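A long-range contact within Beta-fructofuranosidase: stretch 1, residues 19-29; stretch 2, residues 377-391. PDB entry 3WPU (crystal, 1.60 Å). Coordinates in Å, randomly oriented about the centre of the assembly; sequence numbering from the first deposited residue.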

ATOM      1  N   ALA A  19      13.991 -14.133 -14.516  1.00 13.62           N
ATOM      2  CA  ALA A  19      13.282 -15.117 -13.691  1.00 13.66           C
ATOM      3  C   ALA A  19      13.061 -14.553 -12.303  1.00 13.14           C
ATOM      4  O   ALA A  19      13.920 -13.842 -11.776  1.00 12.17           O
ATOM      5  N   PRO A  20      11.925 -14.897 -11.690  1.00 12.57           N
ATOM      6  CA  PRO A  20      11.717 -14.433 -10.304  1.00 12.55           C
ATOM      7  C   PRO A  20      12.853 -14.813  -9.365  1.00 12.99           C
ATOM      8  O   PRO A  20      13.179 -14.051  -8.456  1.00 12.09           O
ATOM      9  N   GLU A  21      13.497 -15.962  -9.629  1.00 12.87           N
ATOM     10  CA  GLU A  21      14.595 -16.472  -8.794  1.00 13.60           C
ATOM     11  C   GLU A  21      15.987 -15.909  -9.130  1.00 13.00           C
ATOM     12  O   GLU A  21      16.942 -16.198  -8.420  1.00 12.82           O
ATOM     13  N   ASP A  22      16.102 -15.123 -10.207  1.00 12.89           N
ATOM     14  CA  ASP A  22      17.355 -14.501 -10.631  1.00 14.35           C
ATOM     15  C   ASP A  22      17.796 -13.397  -9.684  1.00 14.06           C
ATOM     16  O   ASP A  22      17.019 -12.946  -8.854  1.00 14.07           O
ATOM     17  N   ASP A  23      19.053 -12.997  -9.804  1.00 14.00           N
ATOM     18  CA  ASP A  23      19.660 -12.055  -8.863  1.00 15.15           C
ATOM     19  C   ASP A  23      19.577 -10.593  -9.267  1.00 15.38           C
ATOM     20  O   ASP A  23      19.986  -9.716  -8.494  1.00 17.97           O
ATOM     21  N   PHE A  24      19.038 -10.312 -10.446  1.00 14.25           N
ATOM     22  CA  PHE A  24      18.967  -8.943 -10.904  1.00 14.14           C
ATOM     23  C   PHE A  24      18.063  -8.101 -10.019  1.00 12.08           C
ATOM     24  O   PHE A  24      16.909  -8.448  -9.802  1.00 12.35           O
ATOM     25  N   THR A  25      18.584  -6.969  -9.582  1.00 11.37           N
ATOM     26  CA  THR A  25      17.817  -5.992  -8.797  1.00 10.91           C
ATOM     27  C   THR A  25      17.848  -4.673  -9.564  1.00 10.94           C
ATOM     28  O   THR A  25      18.939  -4.125  -9.840  1.00 11.81           O
ATOM     29  N   ALA A  26      16.660  -4.164  -9.887  1.00 11.06           N
ATOM     30  CA  ALA A  26      16.515  -2.871 -10.567  1.00 10.70           C
ATOM     31  C   ALA A  26      16.870  -1.774  -9.585  1.00 10.86           C
ATOM     32  O   ALA A  26      16.634  -1.934  -8.388  1.00 10.04           O
ATOM     33  N   LYS A  27      17.423  -0.689 -10.111  1.00 11.30           N
ATOM     34  CA  LYS A  27      17.752   0.489  -9.297  1.00 11.38           C
ATOM     35  C   LYS A  27      16.890   1.665  -9.679  1.00 10.70           C
ATOM     36  O   LYS A  27      16.747   2.007 -10.865  1.00  9.96           O
ATOM     37  N   TRP A  28      16.313   2.317  -8.660  1.00 10.32           N
ATOM     38  CA  TRP A  28      15.756   3.652  -8.816  1.00 10.04           C
ATOM     39  C   TRP A  28      16.928   4.570  -8.528  1.00  9.84           C
ATOM     40  O   TRP A  28      17.357   4.667  -7.382  1.00 10.27           O
ATOM     41  N   THR A  29      17.512   5.142  -9.577  1.00  9.46           N
ATOM     42  CA  THR A  29      18.845   5.736  -9.436  1.00  9.67           C
ATOM     43  C   THR A  29      18.754   7.184  -8.989  1.00  9.65           C
ATOM     44  O   THR A  29      17.700   7.785  -9.058  1.00  9.98           O
ATOM     45  N   GLY A 377       8.347  -7.946 -16.470  1.00 11.71           N
ATOM     46  CA  GLY A 377       8.249  -9.049 -15.532  1.00 11.41           C
ATOM     47  C   GLY A 377       8.271  -8.515 -14.120  1.00 11.18           C
ATOM     48  O   GLY A 377       8.671  -7.348 -13.903  1.00 10.35           O
ATOM     49  N   ILE A 378       7.855  -9.340 -13.157  1.00 10.58           N
ATOM     50  CA  ILE A 378       7.895  -8.910 -11.737  1.00 10.66           C
ATOM     51  C   ILE A 378       9.337  -8.615 -11.282  1.00 10.44           C
ATOM     52  O   ILE A 378       9.569  -7.716 -10.456  1.00  9.46           O
ATOM     53  N   ARG A 379      10.294  -9.343 -11.852  1.00 10.06           N
ATOM     54  CA  ARG A 379      11.706  -8.984 -11.805  1.00 10.28           C
ATOM     55  C   ARG A 379      12.109  -8.503 -13.193  1.00 11.01           C
ATOM     56  O   ARG A 379      12.131  -9.273 -14.159  1.00 11.01           O
ATOM     57  N   SER A 380      12.394  -7.223 -13.302  1.00 10.82           N
ATOM     58  CA  SER A 380      12.767  -6.641 -14.570  1.00 11.38           C
ATOM     59  C   SER A 380      13.675  -5.449 -14.365  1.00 11.83           C
ATOM     60  O   SER A 380      13.815  -4.974 -13.243  1.00 11.05           O
ATOM     61  N   ASP A 381      14.267  -4.926 -15.437  1.00 11.02           N
ATOM     62  CA  ASP A 381      14.971  -3.657 -15.331  1.00 10.77           C
ATOM     63  C   ASP A 381      13.951  -2.541 -15.405  1.00 10.93           C
ATOM     64  O   ASP A 381      13.758  -1.888 -16.439  1.00 10.11           O
ATOM     65  N   TYR A 382      13.273  -2.344 -14.278  1.00 10.84           N
ATOM     66  CA  TYR A 382      12.136  -1.446 -14.189  1.00 10.19           C
ATOM     67  C   TYR A 382      12.464  -0.024 -14.661  1.00  9.57           C
ATOM     68  O   TYR A 382      13.538   0.512 -14.362  1.00  9.64           O
ATOM     69  N   GLN A 383      11.517   0.543 -15.397  1.00  9.47           N
ATOM     70  CA  GLN A 383      11.565   1.919 -15.837  1.00  9.92           C
ATOM     71  C   GLN A 383      10.737   2.736 -14.852  1.00  9.22           C
ATOM     72  O   GLN A 383       9.518   2.571 -14.820  1.00  9.33           O
ATOM     73  N   PRO A 384      11.379   3.620 -14.084  1.00  9.67           N
ATOM     74  CA  PRO A 384      10.549   4.523 -13.271  1.00  9.51           C
ATOM     75  C   PRO A 384       9.632   5.380 -14.121  1.00  9.81           C
ATOM     76  O   PRO A 384      10.023   5.845 -15.198  1.00  9.91           O
ATOM     77  N   LEU A 385       8.400   5.574 -13.667  1.00  9.80           N
ATOM     78  CA  LEU A 385       7.366   6.203 -14.496  1.00  9.92           C
ATOM     79  C   LEU A 385       7.589   7.697 -14.683  1.00 10.03           C
ATOM     80  O   LEU A 385       8.306   8.341 -13.882  1.00 10.37           O
ATOM     81  N   ASN A 386       6.999   8.235 -15.750  1.00 10.15           N
ATOM     82  CA  ASN A 386       6.927   9.689 -15.986  1.00 10.10           C
ATOM     83  C   ASN A 386       8.302  10.365 -16.102  1.00 10.90           C
ATOM     84  O   ASN A 386       8.788  11.034 -15.188  1.00 10.41           O
ATOM     85  N   GLY A 387       8.933  10.157 -17.258  1.00 11.85           N
ATOM     86  CA  GLY A 387      10.225  10.750 -17.571  1.00 12.70           C
ATOM     87  C   GLY A 387      11.378  10.129 -16.808  1.00 12.05           C
ATOM     88  O   GLY A 387      12.432  10.734 -16.671  1.00 13.71           O
ATOM     89  N   GLY A 388      11.201   8.917 -16.296  1.00 11.86           N
ATOM     90  CA  GLY A 388      12.190   8.294 -15.439  1.00 12.33           C
ATOM     91  C   GLY A 388      12.268   8.803 -14.017  1.00 12.47           C
ATOM     92  O   GLY A 388      13.188   8.453 -13.279  1.00 13.58           O
ATOM     93  N   SER A 389      11.294   9.604 -13.595  1.00 11.49           N
ATOM     94  CA  SER A 389      11.317  10.179 -12.277  1.00 11.33           C
ATOM     95  C   SER A 389      10.859   9.188 -11.212  1.00 10.94           C
ATOM     96  O   SER A 389      11.361   9.199 -10.101  1.00 10.81           O
ATOM     97  N   GLY A 390       9.890   8.343 -11.582  1.00 10.27           N
ATOM     98  CA  GLY A 390       9.220   7.457 -10.659  1.00 10.37           C
ATOM     99  C   GLY A 390       7.926   8.020 -10.107  1.00 10.79           C
ATOM    100  O   GLY A 390       7.111   7.279  -9.551  1.00 10.36           O
ATOM    101  N   LEU A 391       7.709   9.327 -10.207  1.00 10.68           N
ATOM    102  CA  LEU A 391       6.516   9.881  -9.592  1.00 10.99           C
ATOM    103  C   LEU A 391       5.259   9.546 -10.382  1.00 10.56           C
ATOM    104  O   LEU A 391       5.188   9.859 -11.564  1.00 11.59           O
TER

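The contact is built around one long side chain that enters a curl of backbone. Arg379 points toward stretch 1, its chi1 and chi2 both t and chi3 m, so the aliphatic part runs out straight before the guanidinium turns among the carbonyls of residues 19-24. The type I turn from Ala19 to Asp22 and the segment after it form the hollow that receives it. Pro20 O accepts from both NH2 (2.8 Å) and NE (3.0 Å) of Arg379, while Arg379 NH1 donates to Phe24 O at 2.8 Å; a weak bond joins Arg379 NE to Ala19 O at 3.3 Å. These three oxygens lie near the guanidinium plane, whereas Asp22 O sits over one face, 3.0 Å from Arg379 NE but at an angle too poor for a hydrogen bond. Asp22 also supports the turn, its OD2 accepting from Ala19 N at 2.8 Å.

Beside this pocket, Pro20 CG meets Ile378 CD1 at 4.0 Å. Phe24, with chi1 t, leaves its backbone sideways but brings its ring back to stretch 2: CE2 lies 3.4 Å from Ser380 O, at the ring edge, and CZ packs 3.7 Å from Asp381 CB. Ala26 is a small bump pointing toward stretch 2. Its CB fits into the bend at residues 380-382, 3.4 Å from Ser380 O and 4.0 Å from Tyr382 CD1, at the edge of the tyrosine ring.

Farther along, two waters bridge the stretches: water 1 accepts from Lys27 N and donates to Asp381 OD1, and water 2 donates to Lys27 O and Tyr382 O. Trp28, chi1 t, reaches over to place CD1 3.9 Å from Pro384 CG and donate from NE1 to Ser389 O (3.0 Å). Gly390 leaves room for the indole; an ideal CB there would lie only 3.1 Å from Trp28 NE1.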

ATOM      1  CB  ALA A  19      14.020 -16.447 -13.621  1.00 14.59           C
ATOM      2  CB  PRO A  20      10.404 -15.106  -9.927  1.00 12.39           C
ATOM      3  CG  PRO A  20       9.661 -15.064 -11.200  1.00 12.23           C
ATOM      4  CD  PRO A  20      10.706 -15.518 -12.218  1.00 12.29           C
ATOM      5  CB  GLU A  21      14.638 -18.017  -8.896  1.00 13.95           C
ATOM      6  CG  GLU A  21      13.357 -18.698  -8.458  1.00 14.71           C
ATOM      7  CD  GLU A  21      12.250 -18.718  -9.527  1.00 15.09           C
ATOM      8  OE1 GLU A  21      12.426 -18.176 -10.642  1.00 15.03           O
ATOM      9  OE2 GLU A  21      11.160 -19.246  -9.238  1.00 18.58           O
ATOM     10  CB  ASP A  22      17.211 -13.892 -12.038  1.00 15.68           C
ATOM     11  CG  ASP A  22      17.198 -14.946 -13.145  1.00 18.65           C
ATOM     12  OD1 ASP A  22      17.636 -16.097 -12.900  1.00 23.46           O
ATOM     13  OD2 ASP A  22      16.767 -14.627 -14.284  1.00 21.20           O
ATOM     14  CB  ASP A  23      21.095 -12.489  -8.621  1.00 16.01           C
ATOM     15  CG  ASP A  23      21.141 -13.805  -7.946  1.00 17.14           C
ATOM     16  OD1 ASP A  23      21.271 -14.839  -8.638  1.00 19.61           O
ATOM     17  OD2 ASP A  23      20.941 -13.813  -6.734  1.00 17.74           O
ATOM     18  CB  PHE A  24      18.420  -8.886 -12.314  1.00 15.01           C
ATOM     19  CG  PHE A  24      18.373  -7.499 -12.859  1.00 15.91           C
ATOM     20  CD1 PHE A  24      19.465  -6.956 -13.519  1.00 16.82           C
ATOM     21  CD2 PHE A  24      17.240  -6.711 -12.666  1.00 16.30           C
ATOM     22  CE1 PHE A  24      19.409  -5.661 -14.036  1.00 17.26           C
ATOM     23  CE2 PHE A  24      17.195  -5.409 -13.145  1.00 16.62           C
ATOM     24  CZ  PHE A  24      18.282  -4.882 -13.829  1.00 16.93           C
ATOM     25  CB  THR A  25      18.436  -5.785  -7.419  1.00 10.49           C
ATOM     26  OG1 THR A  25      18.435  -6.992  -6.663  1.00 10.17           O
ATOM     27  CG2 THR A  25      17.658  -4.719  -6.624  1.00 10.31           C
ATOM     28  CB  ALA A  26      15.100  -2.652 -11.053  1.00 11.34           C
ATOM     29  CB  LYS A  27      19.224   0.857  -9.485  1.00 13.14           C
ATOM     30  CG  LYS A  27      20.182  -0.233  -9.026  1.00 15.09           C
ATOM     31  CD  LYS A  27      21.615   0.211  -9.180  1.00 18.45           C
ATOM     32  CE  LYS A  27      22.583  -0.866  -8.755  1.00 20.49           C
ATOM     33  NZ  LYS A  27      22.652  -1.926  -9.787  1.00 22.91           N
ATOM     34  CB  TRP A  28      14.626   3.883  -7.820  1.00 10.04           C
ATOM     35  CG  TRP A  28      13.935   5.195  -7.938  1.00  9.58           C
ATOM     36  CD1 TRP A  28      13.880   6.001  -9.038  1.00  9.46           C
ATOM     37  CD2 TRP A  28      13.146   5.855  -6.925  1.00  9.56           C
ATOM     38  NE1 TRP A  28      13.148   7.131  -8.760  1.00  9.46           N
ATOM     39  CE2 TRP A  28      12.643   7.027  -7.495  1.00  9.46           C
ATOM     40  CE3 TRP A  28      12.762   5.515  -5.625  1.00  9.63           C
ATOM     41  CZ2 TRP A  28      11.841   7.911  -6.783  1.00  9.47           C
ATOM     42  CZ3 TRP A  28      11.992   6.418  -4.914  1.00  9.36           C
ATOM     43  CH2 TRP A  28      11.509   7.561  -5.512  1.00  9.41           C
ATOM     44  CB  THR A  29      19.639   5.711 -10.746  1.00  9.55           C
ATOM     45  OG1 THR A  29      19.030   6.597 -11.696  1.00  9.93           O
ATOM     46  CG2 THR A  29      19.687   4.295 -11.336  1.00  9.84           C
ATOM     47  CB  ILE A 378       7.173  -9.883 -10.783  1.00 10.55           C
ATOM     48  CG1 ILE A 378       7.840 -11.287 -10.783  1.00 10.71           C
ATOM     49  CG2 ILE A 378       5.715  -9.971 -11.216  1.00 10.68           C
ATOM     50  CD1 ILE A 378       7.221 -12.201  -9.761  1.00 10.85           C
ATOM     51  CB  ARG A 379      12.585 -10.160 -11.347  1.00 10.61           C
ATOM     52  CG  ARG A 379      14.056  -9.795 -11.184  1.00 10.36           C
ATOM     53  CD  ARG A 379      14.975 -10.908 -10.712  1.00 10.50           C
ATOM     54  NE  ARG A 379      14.460 -11.541  -9.508  1.00 10.94           N
ATOM     55  CZ  ARG A 379      14.547 -11.009  -8.292  1.00 11.15           C
ATOM     56  NH1 ARG A 379      15.203  -9.883  -8.115  1.00 10.78           N
ATOM     57  NH2 ARG A 379      14.010 -11.650  -7.265  1.00 11.04           N
ATOM     58  CB  SER A 380      11.498  -6.279 -15.347  1.00 12.62           C
ATOM     59  OG  SER A 380      10.759  -5.253 -14.695  1.00 13.00           O
ATOM     60  CB  ASP A 381      16.069  -3.497 -16.387  1.00 10.94           C
ATOM     61  CG  ASP A 381      16.796  -2.180 -16.249  1.00 11.03           C
ATOM     62  OD1 ASP A 381      16.654  -1.511 -15.183  1.00 11.30           O
ATOM     63  OD2 ASP A 381      17.478  -1.755 -17.202  1.00 11.27           O
ATOM     64  CB  TYR A 382      11.652  -1.370 -12.745  1.00  9.79           C
ATOM     65  CG  TYR A 382      10.738  -2.495 -12.305  1.00  9.31           C
ATOM     66  CD1 TYR A 382      11.207  -3.552 -11.513  1.00  9.24           C
ATOM     67  CD2 TYR A 382       9.385  -2.501 -12.674  1.00  9.47           C
ATOM     68  CE1 TYR A 382      10.367  -4.595 -11.124  1.00  9.37           C
ATOM     69  CE2 TYR A 382       8.543  -3.528 -12.266  1.00  9.70           C
ATOM     70  CZ  TYR A 382       9.036  -4.568 -11.484  1.00  9.46           C
ATOM     71  OH  TYR A 382       8.147  -5.557 -11.109  1.00 10.36           O
ATOM     72  CB  GLN A 383      10.918   2.027 -17.206  1.00 10.08           C
ATOM     73  CG  GLN A 383      10.749   3.432 -17.733  1.00 10.89           C
ATOM     74  CD  GLN A 383      12.086   4.141 -17.824  1.00 11.02           C
ATOM     75  OE1 GLN A 383      12.985   3.700 -18.559  1.00 11.43           O
ATOM     76  NE2 GLN A 383      12.267   5.177 -17.029  1.00 10.54           N
ATOM     77  CB  PRO A 384      11.590   5.382 -12.557  1.00  9.87           C
ATOM     78  CG  PRO A 384      12.820   4.553 -12.498  1.00 10.32           C
ATOM     79  CD  PRO A 384      12.808   3.874 -13.857  1.00 10.03           C
ATOM     80  CB  LEU A 385       5.969   5.983 -13.892  1.00 10.13           C
ATOM     81  CG  LEU A 385       5.517   4.534 -13.753  1.00 10.15           C
ATOM     82  CD1 LEU A 385       4.311   4.464 -12.835  1.00  9.74           C
ATOM     83  CD2 LEU A 385       5.240   3.907 -15.113  1.00 10.29           C
ATOM     84  CB  ASN A 386       6.008  10.328 -14.924  1.00 10.02           C
ATOM     85  CG  ASN A 386       4.602   9.771 -15.003  1.00 10.34           C
ATOM     86  OD1 ASN A 386       4.022   9.259 -14.013  1.00 12.00           O
ATOM     87  ND2 ASN A 386       4.066   9.817 -16.168  1.00  9.86           N
ATOM     88  CB  SER A 389      10.404  11.405 -12.228  1.00 10.78           C
ATOM     89  OG  SER A 389       9.023  11.065 -12.350  1.00 11.03           O
ATOM     90  CB  LEU A 391       6.618  11.387  -9.477  1.00 10.82           C
ATOM     91  CG  LEU A 391       5.483  12.136  -8.772  1.00 11.26           C
ATOM     92  CD1 LEU A 391       5.279  11.610  -7.369  1.00 11.21           C
ATOM     93  CD2 LEU A 391       5.799  13.608  -8.797  1.00 11.95           C
TER
HETATM   94  O   HOH W   1      18.196  -0.969 -12.885  1.00 11.96           O
HETATM   95  O   HOH W   2      14.037   1.228 -11.633  1.00 13.87           O